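Local coordinates for protein leucine aminopeptidase (Legionella pneumophila, PDB 5GNE) that probably removes amino-terminal residues from peptides as a zinc-dependent aminopeptidase of the M28 family, at residues S123-N126 with R132-V135; I233-E238 with G246-D251; P63-T68 with K76-K81. All blocks are in the same frame, centred on the assembly; numbering follows the deposited sequence.

Contact 1: S123-N126 with R132-V135; sequences SYIN and RTGV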
ATOM      1  N   SER A 123      -6.581  11.066 -14.626  1.00 61.24           N
ATOM      2  CA  SER A 123      -7.576  11.613 -15.542  1.00 64.98           C
ATOM      3  C   SER A 123      -8.986  11.167 -15.133  1.00 65.01           C
ATOM      4  O   SER A 123      -9.971  11.793 -15.522  1.00 74.30           O
ATOM      5  CB  SER A 123      -7.274  11.220 -16.990  1.00 71.37           C
ATOM      6  OG  SER A 123      -7.696   9.898 -17.269  1.00 90.48           O
ATOM      7  N   TYR A 124      -9.089  10.075 -14.374  1.00 60.66           N
ATOM      8  CA  TYR A 124     -10.380   9.669 -13.797  1.00 65.03           C
ATOM      9  C   TYR A 124     -10.914  10.758 -12.882  1.00 62.23           C
ATOM     10  O   TYR A 124     -10.143  11.442 -12.208  1.00 67.91           O
ATOM     11  CB  TYR A 124     -10.264   8.373 -12.991  1.00 68.26           C
ATOM     12  CG  TYR A 124      -9.961   7.125 -13.784  1.00 65.54           C
ATOM     13  CD1 TYR A 124     -10.932   6.526 -14.586  1.00 58.81           C
ATOM     14  CD2 TYR A 124      -8.709   6.524 -13.702  1.00 70.42           C
ATOM     15  CE1 TYR A 124     -10.652   5.362 -15.295  1.00 61.98           C
ATOM     16  CE2 TYR A 124      -8.418   5.371 -14.402  1.00 66.44           C
ATOM     17  CZ  TYR A 124      -9.387   4.789 -15.193  1.00 66.13           C
ATOM     18  OH  TYR A 124      -9.086   3.635 -15.889  1.00 69.14           O
ATOM     19  N   ILE A 125     -12.229  10.935 -12.870  1.00 67.14           N
ATOM     20  CA  ILE A 125     -12.843  11.902 -11.964  1.00 73.93           C
ATOM     21  C   ILE A 125     -12.476  11.569 -10.504  1.00 66.44           C
ATOM     22  O   ILE A 125     -12.088  12.447  -9.727  1.00 69.99           O
ATOM     23  CB  ILE A 125     -14.390  11.971 -12.157  1.00 70.52           C
ATOM     24  CG1 ILE A 125     -15.013  12.950 -11.157  1.00 69.99           C
ATOM     25  CG2 ILE A 125     -15.034  10.585 -12.069  1.00 62.31           C
ATOM     26  CD1 ILE A 125     -14.549  14.389 -11.353  1.00 61.09           C
ATOM     27  N   ASN A 126     -12.592  10.292 -10.155  1.00 56.79           N
ATOM     28  CA  ASN A 126     -12.031   9.749  -8.929  1.00 47.52           C
ATOM     29  C   ASN A 126     -11.768   8.275  -9.193  1.00 50.85           C
ATOM     30  O   ASN A 126     -12.131   7.775 -10.252  1.00 63.07           O
ATOM     31  CB  ASN A 126     -12.988   9.942  -7.746  1.00 57.21           C
ATOM     32  CG  ASN A 126     -14.352   9.259  -7.962  1.00 56.84           C
ATOM     33  OD1 ASN A 126     -14.422   8.044  -8.176  1.00 50.31           O
ATOM     34  ND2 ASN A 126     -15.433  10.041  -7.903  1.00 52.56           N
ATOM     35  N   ARG A 132     -17.879   3.614 -10.357  1.00 71.18           N
ATOM     36  CA  ARG A 132     -17.597   2.886 -11.580  1.00 74.48           C
ATOM     37  C   ARG A 132     -16.159   3.160 -12.032  1.00 68.26           C
ATOM     38  O   ARG A 132     -15.440   2.241 -12.434  1.00 63.37           O
ATOM     39  CB  ARG A 132     -18.627   3.251 -12.654  1.00 81.20           C
ATOM     40  CG  ARG A 132     -18.627   2.345 -13.881  1.00 97.02           C
ATOM     41  CD  ARG A 132     -18.640   0.864 -13.436  1.00112.94           C
ATOM     42  NE  ARG A 132     -18.555  -0.113 -14.535  1.00126.50           N
ATOM     43  CZ  ARG A 132     -17.566  -0.213 -15.424  1.00126.67           C
ATOM     44  NH1 ARG A 132     -16.572   0.644 -15.409  1.00129.01           N
ATOM     45  NH2 ARG A 132     -17.591  -1.156 -16.360  1.00122.84           N
ATOM     46  N   THR A 133     -15.743   4.423 -11.994  1.00 59.48           N
ATOM     47  CA  THR A 133     -14.369   4.745 -12.355  1.00 57.03           C
ATOM     48  C   THR A 133     -13.386   4.024 -11.455  1.00 60.68           C
ATOM     49  O   THR A 133     -12.377   3.518 -11.930  1.00 65.85           O
ATOM     50  CB  THR A 133     -14.091   6.251 -12.294  1.00 59.10           C
ATOM     51  OG1 THR A 133     -14.668   6.800 -11.100  1.00 65.89           O
ATOM     52  CG2 THR A 133     -14.689   6.945 -13.498  1.00 50.81           C
ATOM     53  N   GLY A 134     -13.696   3.957 -10.162  1.00 64.35           N
ATOM     54  CA  GLY A 134     -12.896   3.191  -9.222  1.00 51.89           C
ATOM     55  C   GLY A 134     -12.730   1.737  -9.635  1.00 49.74           C
ATOM     56  O   GLY A 134     -11.659   1.161  -9.484  1.00 54.14           O
ATOM     57  N   VAL A 135     -13.787   1.149 -10.183  1.00 49.41           N
ATOM     58  CA  VAL A 135     -13.731  -0.213 -10.698  1.00 53.36           C
ATOM     59  C   VAL A 135     -12.866  -0.283 -11.960  1.00 54.31           C
ATOM     60  O   VAL A 135     -12.053  -1.193 -12.118  1.00 67.59           O
ATOM     61  CB  VAL A 135     -15.153  -0.752 -10.991  1.00 57.61           C
ATOM     62  CG1 VAL A 135     -15.096  -2.080 -11.742  1.00 45.83           C
ATOM     63  CG2 VAL A 135     -15.957  -0.859  -9.688  1.00 47.56           C
TER

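Contact 2: I233-E238 with G246-D251; sequences IAYAAE and GYVVQD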
ATOM      1  N   ILE A 233       0.806  -5.653  -6.346  1.00 35.06           N
ATOM      2  CA  ILE A 233      -0.560  -5.543  -5.893  1.00 28.78           C
ATOM      3  C   ILE A 233      -1.136  -4.132  -5.930  1.00 31.41           C
ATOM      4  O   ILE A 233      -0.502  -3.158  -5.533  1.00 41.20           O
ATOM      5  CB  ILE A 233      -0.710  -6.102  -4.456  1.00 26.17           C
ATOM      6  CG1 ILE A 233      -0.146  -7.531  -4.387  1.00 28.72           C
ATOM      7  CG2 ILE A 233      -2.155  -6.150  -4.073  1.00 35.65           C
ATOM      8  CD1 ILE A 233      -0.203  -8.167  -3.047  1.00 26.07           C
ATOM      9  N   ALA A 234      -2.351  -4.039  -6.446  1.00 32.84           N
ATOM     10  CA  ALA A 234      -3.180  -2.837  -6.358  1.00 30.25           C
ATOM     11  C   ALA A 234      -4.340  -3.018  -5.357  1.00 32.58           C
ATOM     12  O   ALA A 234      -5.330  -3.717  -5.653  1.00 38.48           O
ATOM     13  CB  ALA A 234      -3.717  -2.481  -7.737  1.00 33.17           C
ATOM     14  N   TYR A 235      -4.202  -2.441  -4.169  1.00 35.39           N
ATOM     15  CA  TYR A 235      -5.228  -2.555  -3.141  1.00 37.78           C
ATOM     16  C   TYR A 235      -6.444  -1.706  -3.448  1.00 42.64           C
ATOM     17  O   TYR A 235      -6.336  -0.512  -3.748  1.00 36.42           O
ATOM     18  CB  TYR A 235      -4.683  -2.147  -1.756  1.00 31.38           C
ATOM     19  CG  TYR A 235      -3.412  -2.862  -1.352  1.00 32.62           C
ATOM     20  CD1 TYR A 235      -3.421  -4.221  -1.107  1.00 32.35           C
ATOM     21  CD2 TYR A 235      -2.200  -2.184  -1.248  1.00 32.04           C
ATOM     22  CE1 TYR A 235      -2.262  -4.896  -0.738  1.00 32.00           C
ATOM     23  CE2 TYR A 235      -1.037  -2.853  -0.876  1.00 26.78           C
ATOM     24  CZ  TYR A 235      -1.074  -4.205  -0.615  1.00 28.30           C
ATOM     25  OH  TYR A 235       0.074  -4.873  -0.249  1.00 35.06           O
ATOM     26  N   ALA A 236      -7.613  -2.319  -3.329  1.00 39.94           N
ATOM     27  CA  ALA A 236      -8.863  -1.564  -3.350  1.00 41.22           C
ATOM     28  C   ALA A 236      -9.072  -0.880  -1.997  1.00 36.04           C
ATOM     29  O   ALA A 236      -8.489  -1.277  -1.011  1.00 30.59           O
ATOM     30  CB  ALA A 236     -10.013  -2.485  -3.652  1.00 35.34           C
ATOM     31  N   ALA A 237      -9.901   0.154  -1.975  1.00 35.19           N
ATOM     32  CA  ALA A 237     -10.516   0.650  -0.752  1.00 34.53           C
ATOM     33  C   ALA A 237      -9.576   0.950   0.416  1.00 41.65           C
ATOM     34  O   ALA A 237      -9.968   0.819   1.597  1.00 37.94           O
ATOM     35  CB  ALA A 237     -11.569  -0.379  -0.293  1.00 37.84           C
ATOM     36  N   GLU A 238      -8.356   1.377   0.120  1.00 35.66           N
ATOM     37  CA  GLU A 238      -7.458   1.753   1.212  1.00 35.39           C
ATOM     38  C   GLU A 238      -8.037   2.932   1.994  1.00 34.15           C
ATOM     39  O   GLU A 238      -7.814   3.068   3.192  1.00 36.33           O
ATOM     40  CB  GLU A 238      -6.069   2.076   0.684  1.00 31.36           C
ATOM     41  CG  GLU A 238      -5.033   2.401   1.752  1.00 30.90           C
ATOM     42  CD  GLU A 238      -4.989   3.888   2.101  1.00 42.38           C
ATOM     43  OE1 GLU A 238      -5.687   4.691   1.431  1.00 43.49           O
ATOM     44  OE2 GLU A 238      -4.252   4.257   3.043  1.00 36.68           O
ATOM     45  N   GLY A 246      -6.691  -5.727   3.677  1.00 33.84           N
ATOM     46  CA  GLY A 246      -7.229  -6.676   4.638  1.00 38.22           C
ATOM     47  C   GLY A 246      -7.569  -7.987   3.948  1.00 38.57           C
ATOM     48  O   GLY A 246      -7.003  -9.044   4.235  1.00 33.39           O
ATOM     49  N   TYR A 247      -8.491  -7.905   3.001  1.00 39.74           N
ATOM     50  CA  TYR A 247      -8.864  -9.077   2.217  1.00 44.81           C
ATOM     51  C   TYR A 247      -7.688  -9.721   1.500  1.00 47.92           C
ATOM     52  O   TYR A 247      -7.574 -10.942   1.497  1.00 48.30           O
ATOM     53  CB  TYR A 247      -9.963  -8.705   1.227  1.00 39.51           C
ATOM     54  CG  TYR A 247     -11.273  -8.505   1.938  1.00 48.01           C
ATOM     55  CD1 TYR A 247     -11.831  -9.549   2.682  1.00 47.67           C
ATOM     56  CD2 TYR A 247     -11.951  -7.298   1.887  1.00 42.72           C
ATOM     57  CE1 TYR A 247     -13.034  -9.394   3.341  1.00 47.46           C
ATOM     58  CE2 TYR A 247     -13.153  -7.136   2.544  1.00 52.09           C
ATOM     59  CZ  TYR A 247     -13.689  -8.191   3.271  1.00 55.22           C
ATOM     60  OH  TYR A 247     -14.882  -8.046   3.927  1.00 68.48           O
ATOM     61  N   VAL A 248      -6.810  -8.910   0.907  1.00 44.46           N
ATOM     62  CA  VAL A 248      -5.657  -9.479   0.218  1.00 40.65           C
ATOM     63  C   VAL A 248      -4.759 -10.290   1.178  1.00 41.09           C
ATOM     64  O   VAL A 248      -4.295 -11.386   0.830  1.00 47.63           O
ATOM     65  CB  VAL A 248      -4.835  -8.401  -0.500  1.00 31.67           C
ATOM     66  CG1 VAL A 248      -3.561  -9.001  -1.055  1.00 26.81           C
ATOM     67  CG2 VAL A 248      -5.649  -7.788  -1.625  1.00 29.29           C
ATOM     68  N   VAL A 249      -4.472  -9.752   2.356  1.00 34.91           N
ATOM     69  CA  VAL A 249      -3.619 -10.468   3.296  1.00 39.32           C
ATOM     70  C   VAL A 249      -4.277 -11.777   3.744  1.00 47.82           C
ATOM     71  O   VAL A 249      -3.629 -12.838   3.819  1.00 52.72           O
ATOM     72  CB  VAL A 249      -3.272  -9.608   4.529  1.00 31.07           C
ATOM     73  CG1 VAL A 249      -2.447 -10.418   5.479  1.00 28.12           C
ATOM     74  CG2 VAL A 249      -2.467  -8.396   4.078  1.00 30.08           C
ATOM     75  N   GLN A 250      -5.576 -11.710   3.997  1.00 44.40           N
ATOM     76  CA  GLN A 250      -6.343 -12.901   4.312  1.00 53.25           C
ATOM     77  C   GLN A 250      -6.258 -13.913   3.149  1.00 53.59           C
ATOM     78  O   GLN A 250      -6.127 -15.121   3.387  1.00 57.44           O
ATOM     79  CB  GLN A 250      -7.798 -12.532   4.632  1.00 43.79           C
ATOM     80  CG  GLN A 250      -7.917 -11.693   5.903  1.00 55.22           C
ATOM     81  CD  GLN A 250      -7.367 -12.401   7.145  1.00 64.48           C
ATOM     82  OE1 GLN A 250      -7.778 -13.519   7.471  1.00 83.55           O
ATOM     83  NE2 GLN A 250      -6.440 -11.747   7.844  1.00 55.82           N
ATOM     84  N   ASP A 251      -6.315 -13.429   1.912  1.00 43.52           N
ATOM     85  CA  ASP A 251      -6.220 -14.326   0.758  1.00 44.52           C
ATOM     86  C   ASP A 251      -4.848 -15.011   0.686  1.00 49.82           C
ATOM     87  O   ASP A 251      -4.763 -16.215   0.404  1.00 54.08           O
ATOM     88  CB  ASP A 251      -6.497 -13.561  -0.535  1.00 46.00           C
ATOM     89  CG  ASP A 251      -6.601 -14.472  -1.745  1.00 61.02           C
ATOM     90  OD1 ASP A 251      -7.660 -15.123  -1.882  1.00 67.38           O
ATOM     91  OD2 ASP A 251      -5.664 -14.513  -2.579  1.00 60.79           O
TER

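Contact 3: P63-T68 with K76-K81; sequences PYIQQT and KKLLDK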
ATOM      1  N   PRO A  63     -12.061  -7.932   7.545  1.00 47.95           N
ATOM      2  CA  PRO A  63     -11.232  -9.020   7.014  1.00 40.67           C
ATOM      3  C   PRO A  63     -10.713  -9.953   8.103  1.00 37.13           C
ATOM      4  O   PRO A  63     -10.363 -11.065   7.784  1.00 45.09           O
ATOM      5  CB  PRO A  63     -10.061  -8.280   6.356  1.00 39.99           C
ATOM      6  CG  PRO A  63     -10.620  -6.937   6.012  1.00 38.95           C
ATOM      7  CD  PRO A  63     -11.537  -6.608   7.150  1.00 36.00           C
ATOM      8  N   TYR A  64     -10.657  -9.516   9.354  1.00 33.28           N
ATOM      9  CA  TYR A  64     -10.157 -10.385  10.412  1.00 33.74           C
ATOM     10  C   TYR A  64     -11.244 -11.283  11.025  1.00 40.22           C
ATOM     11  O   TYR A  64     -10.947 -12.368  11.538  1.00 51.24           O
ATOM     12  CB  TYR A  64      -9.483  -9.556  11.528  1.00 34.58           C
ATOM     13  CG  TYR A  64      -8.291  -8.717  11.063  1.00 44.52           C
ATOM     14  CD1 TYR A  64      -7.006  -9.225  11.116  1.00 33.20           C
ATOM     15  CD2 TYR A  64      -8.465  -7.430  10.550  1.00 43.78           C
ATOM     16  CE1 TYR A  64      -5.937  -8.478  10.714  1.00 36.48           C
ATOM     17  CE2 TYR A  64      -7.387  -6.663  10.136  1.00 35.03           C
ATOM     18  CZ  TYR A  64      -6.124  -7.197  10.221  1.00 43.82           C
ATOM     19  OH  TYR A  64      -5.036  -6.460   9.802  1.00 52.82           O
ATOM     20  N   ILE A  65     -12.500 -10.855  10.962  1.00 33.39           N
ATOM     21  CA  ILE A  65     -13.565 -11.559  11.666  1.00 40.14           C
ATOM     22  C   ILE A  65     -14.745 -11.980  10.784  1.00 46.64           C
ATOM     23  O   ILE A  65     -15.597 -12.762  11.224  1.00 55.95           O
ATOM     24  CB  ILE A  65     -14.097 -10.709  12.826  1.00 38.80           C
ATOM     25  CG1 ILE A  65     -14.662  -9.379  12.332  1.00 34.76           C
ATOM     26  CG2 ILE A  65     -13.010 -10.456  13.821  1.00 32.09           C
ATOM     27  CD1 ILE A  65     -15.208  -8.551  13.469  1.00 34.38           C
ATOM     28  N   GLN A  66     -14.782 -11.474   9.551  1.00 49.69           N
ATOM     29  CA  GLN A  66     -15.728 -11.940   8.519  1.00 60.72           C
ATOM     30  C   GLN A  66     -17.132 -12.267   8.975  1.00 61.98           C
ATOM     31  O   GLN A  66     -17.476 -13.442   8.826  1.00 79.70           O
ATOM     32  CB  GLN A  66     -15.258 -13.250   7.846  1.00 74.21           C
ATOM     33  CG  GLN A  66     -13.864 -13.325   7.265  1.00 88.54           C
ATOM     34  CD  GLN A  66     -12.873 -14.000   8.216  1.00 91.48           C
ATOM     35  OE1 GLN A  66     -13.116 -14.116   9.418  1.00 92.36           O
ATOM     36  NE2 GLN A  66     -11.740 -14.431   7.673  1.00 91.81           N
ATOM     37  N   GLN A  67     -17.908 -11.339   9.550  1.00 59.81           N
ATOM     38  CA  GLN A  67     -19.356 -11.576   9.750  1.00 69.90           C
ATOM     39  C   GLN A  67     -19.616 -12.509  10.981  1.00 56.81           C
ATOM     40  O   GLN A  67     -20.750 -12.677  11.418  1.00 48.49           O
ATOM     41  CB  GLN A  67     -19.911 -12.167   8.415  1.00 70.08           C
ATOM     42  CG  GLN A  67     -19.546 -11.292   7.092  1.00 77.53           C
ATOM     43  CD  GLN A  67     -19.843  -9.800   7.122  1.00 91.22           C
ATOM     44  OE1 GLN A  67     -20.931  -9.386   6.694  1.00116.47           O
ATOM     45  NE2 GLN A  67     -19.032  -9.038   7.881  1.00 97.94           N
ATOM     46  N   THR A  68     -18.554 -13.051  11.582  1.00 43.83           N
ATOM     47  CA  THR A  68     -18.642 -13.744  12.865  1.00 38.66           C
ATOM     48  C   THR A  68     -19.340 -12.865  13.878  1.00 44.43           C
ATOM     49  O   THR A  68     -19.012 -11.669  14.038  1.00 42.69           O
ATOM     50  CB  THR A  68     -17.274 -14.129  13.405  1.00 50.54           C
ATOM     51  OG1 THR A  68     -16.626 -14.967  12.442  1.00 46.62           O
ATOM     52  CG2 THR A  68     -17.410 -14.898  14.723  1.00 37.77           C
ATOM     53  N   LYS A  76     -11.742  -8.521  23.228  1.00 36.71           N
ATOM     54  CA  LYS A  76     -10.615  -7.848  23.837  1.00 40.61           C
ATOM     55  C   LYS A  76      -9.303  -8.333  23.247  1.00 39.93           C
ATOM     56  O   LYS A  76      -8.378  -7.546  23.060  1.00 48.51           O
ATOM     57  CB  LYS A  76     -10.624  -8.021  25.352  1.00 62.71           C
ATOM     58  CG  LYS A  76     -11.875  -7.445  25.972  1.00 73.89           C
ATOM     59  CD  LYS A  76     -11.734  -7.196  27.454  1.00 80.59           C
ATOM     60  CE  LYS A  76     -12.814  -6.215  27.875  1.00 90.21           C
ATOM     61  NZ  LYS A  76     -12.853  -5.032  26.932  1.00 78.63           N
ATOM     62  N   LYS A  77      -9.210  -9.620  22.936  1.00 44.38           N
ATOM     63  CA  LYS A  77      -7.969 -10.117  22.368  1.00 46.37           C
ATOM     64  C   LYS A  77      -7.811  -9.554  20.952  1.00 45.80           C
ATOM     65  O   LYS A  77      -6.705  -9.177  20.528  1.00 48.24           O
ATOM     66  CB  LYS A  77      -7.921 -11.637  22.360  1.00 42.03           C
ATOM     67  CG  LYS A  77      -6.488 -12.143  22.127  1.00 48.98           C
ATOM     68  CD  LYS A  77      -6.452 -13.649  22.037  1.00 68.27           C
ATOM     69  CE  LYS A  77      -6.517 -14.316  23.388  1.00 73.12           C
ATOM     70  NZ  LYS A  77      -6.283 -15.773  23.225  1.00 79.21           N
ATOM     71  N   LEU A  78      -8.926  -9.461  20.240  1.00 35.97           N
ATOM     72  CA  LEU A  78      -8.925  -8.871  18.911  1.00 39.89           C
ATOM     73  C   LEU A  78      -8.440  -7.423  18.985  1.00 44.55           C
ATOM     74  O   LEU A  78      -7.544  -6.999  18.248  1.00 50.72           O
ATOM     75  CB  LEU A  78     -10.322  -8.933  18.304  1.00 38.92           C
ATOM     76  CG  LEU A  78     -10.436  -8.257  16.934  1.00 48.23           C
ATOM     77  CD1 LEU A  78     -10.034  -9.204  15.812  1.00 45.33           C
ATOM     78  CD2 LEU A  78     -11.862  -7.774  16.713  1.00 42.23           C
ATOM     79  N   LEU A  79      -9.052  -6.674  19.893  1.00 38.54           N
ATOM     80  CA  LEU A  79      -8.752  -5.280  20.053  1.00 34.55           C
ATOM     81  C   LEU A  79      -7.286  -5.062  20.420  1.00 45.52           C
ATOM     82  O   LEU A  79      -6.610  -4.202  19.839  1.00 49.04           O
ATOM     83  CB  LEU A  79      -9.671  -4.664  21.111  1.00 37.08           C
ATOM     84  CG  LEU A  79      -9.268  -3.210  21.433  1.00 40.11           C
ATOM     85  CD1 LEU A  79      -9.364  -2.326  20.168  1.00 31.13           C
ATOM     86  CD2 LEU A  79     -10.137  -2.643  22.539  1.00 38.43           C
ATOM     87  N   ASP A  80      -6.784  -5.863  21.352  1.00 41.73           N
ATOM     88  CA  ASP A  80      -5.384  -5.751  21.763  1.00 46.24           C
ATOM     89  C   ASP A  80      -4.414  -6.086  20.633  1.00 44.99           C
ATOM     90  O   ASP A  80      -3.439  -5.368  20.408  1.00 53.37           O
ATOM     91  CB  ASP A  80      -5.093  -6.644  22.983  1.00 60.89           C
ATOM     92  CG  ASP A  80      -3.609  -6.704  23.325  1.00 86.16           C
ATOM     93  OD1 ASP A  80      -3.082  -5.721  23.896  1.00 99.09           O
ATOM     94  OD2 ASP A  80      -2.962  -7.728  23.016  1.00 97.03           O
ATOM     95  N   LYS A  81      -4.670  -7.171  19.920  1.00 34.55           N
ATOM     96  CA  LYS A  81      -3.695  -7.645  18.962  1.00 45.96           C
ATOM     97  C   LYS A  81      -3.672  -6.817  17.674  1.00 43.33           C
ATOM     98  O   LYS A  81      -2.641  -6.762  17.014  1.00 45.59           O
ATOM     99  CB  LYS A  81      -3.957  -9.131  18.638  1.00 50.73           C
ATOM    100  CG  LYS A  81      -2.737 -10.048  18.872  1.00 71.45           C
ATOM    101  CD  LYS A  81      -2.470 -10.344  20.368  1.00 82.71           C
ATOM    102  CE  LYS A  81      -1.460 -11.490  20.568  1.00 87.17           C
ATOM    103  NZ  LYS A  81      -0.431 -11.187  21.615  1.00 90.85           N
TER

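Contact 1: S123-N126 with R132-V135
Thr-133 reaches from the first turn of helix 132-151 to three consecutive residues of the preceding loop, Tyr-124, Ile-125 and Asn-126. Its hydroxyl gives the one hydrogen bond across the contact. Thr-133 OG1 donates to Asn-126 O over 2.8 Å. The approach is bent, with a C=O...donor angle of 131°. The donor sits well above the carbonyl plane. Thr-133 chi1 is 44°, which puts OG1 between its own backbone N and carbonyl carbon and turns the methyl CG2, the apolar branch, to Ile-125 and Tyr-124. Ile-125 CG2 and Tyr-124 CD1 each lie 3.9 Å from Thr-133 CG2.

The side chains of Tyr-124 and Thr-133 run antiparallel past one another. One face of the ring has Thr-133 O 4.2 Å above its plane, offset toward the rim. The ring also packs on Glu-136, Ala-137 and Trp-140, and it stacks edge-to-face with His-120.

These residues belong to a helix-loop-helix connection, in which the chain leaves helix 111-123 and folds back against the start of helix 132-151. Ser-131, just before that helix, bonds through OG to Thr-133 OG1, to Asn-126 OD1 and to the backbone N of Gly-134.

The Asn-126 side chain crosses that of Thr-133 at about a right angle. Chi1 of 59° sets its CG between backbone N and carbonyl carbon and turns OD1 toward Thr-133. Asn-126 OD1 comes within 3.2 Å of Thr-133 OG1, but its hydrogen bonds are to Ser-131 OG and Ser-128 N. The other end of the amide, ND2, is held by Gly-197 O. With both ends bonded, this buried amide has little freedom to rotate. Ile-125 is also backbone-bonded to Met-199. The Asn-126 side chain is about 13 Å from a bound zinc ion, outside the first metal shell.

Contact 2: I233-E238 with G246-D251
Val-248 on helix 243-254 packs against both Tyr-235 and Ile-233 of strand 230-235. It has the most surface buried here, and its two methyls divide the work. CG1 lies anti to the backbone N, chi1 173°, and meets Ile-233 CD1 at 4.0 Å. CG2 turns to the tyrosine, where Val-248 CG2 is 4.2 Å from Tyr-235 CD1.

Ile-233 aims its CB at the helix. Its CG1 branch is extended, chi2 179°, so the terminal CD1 is the atom that reaches Val-248. The isoleucine and valine lie alongside each other, pointing opposite ways.

Tyr-235 behaves differently. Its CB does not aim at the helix, but the ring comes nearer. The valine methyl touches the ring at its edge, near its plane, and not over a face. The hydroxyl at the far end is hydrogen-bonded to Trp-321 NE1, which helps fix where the ring lies. No hydrogen bond joins the two segments; the contact is purely apolar and buried.

The unit is a strand followed by a helix that returns to cover it, part of the alpha/beta fold of the zinc exopeptidases. The loop after the strand carries Glu-238, known to bind zinc in this protein though no zinc is bound to it here; its side chain lies against His-191 and Asp-266. The Tyr-235 side chain also touches His-191, a ligand of a bound zinc.

Around the contact, strand 230-235 runs parallel to 185-191 on one flank and antiparallel to 170-177 on the other, while helix 243-254 adds Phe-252 against Ile-233 and Ser-245 against Tyr-235.

Contact 3: P63-T68 with K76-K81
The backbones of helix 62-65 and helix 75-81 come nearest at Tyr-64 and Leu-78, whose CA atoms are 8.7 Å apart. After the first helix the chain leaves helical geometry at Gln-66, which has positive phi, and makes a type I' beta turn from Ile-65 to Thr-68.

Leu-78 carries the contact from its side. Chi1 of 177° carries its CG out toward the first helix, and chi2 of 85° sets both methyls against it. The main partner is Ile-65, whose side chain crosses that of Leu-78 at about a right angle. The branch methyl does the touching: Ile-65 CG2 lies 3.8 Å from Leu-78 CD1. The same Ile-65 CG2 is 4.1 Å from Leu-78 CD2, so it meets both ends of the leucine fork. Tyr-64 joins through its CB, 4.3 Å from Leu-78 CD1. Its ring leads off from the leucine, and its OH is hydrogen-bonded to Asn-320 OD1 and Asn-323 ND2.

The turn is closed by two bonds on one acceptor. Ile-65 O takes the backbone N of Thr-68 at 3.0 Å. Thr-68 OG1 also donates to Ile-65 O, over 2.7 Å. This second bond is fairly straight at the carbonyl, with a C=O...donor angle of 159°.

Phe-35 of strand 33-38 packs against both Ile-65 and Leu-78, and Leu-73 covers Ile-65 as well. The whole is a short helix-loop-helix, packed by apolar residues against the small antiparallel sheet of the N-terminal region.

Contact 2 is the core contact: all three of its touching residues are buried, and only carbon meets carbon across it. Contacts 1 and 3 lie farther out and are partly buried. Each joins residues at or near the end of one helix to the next helix, but contact 1 mixes packing with a hydrogen bond, whereas contact 3 has no hydrogen bond across its segments. Contacts 2 and 3 touch, since Pro-63 CB rests 3.5 Å from Gly-246 C, so helix 243-254 links the sheet core to the N-terminal region. Contact 1 touches neither; its centre is about 18 Å from that of contact 2 and about 32 Å from that of contact 3.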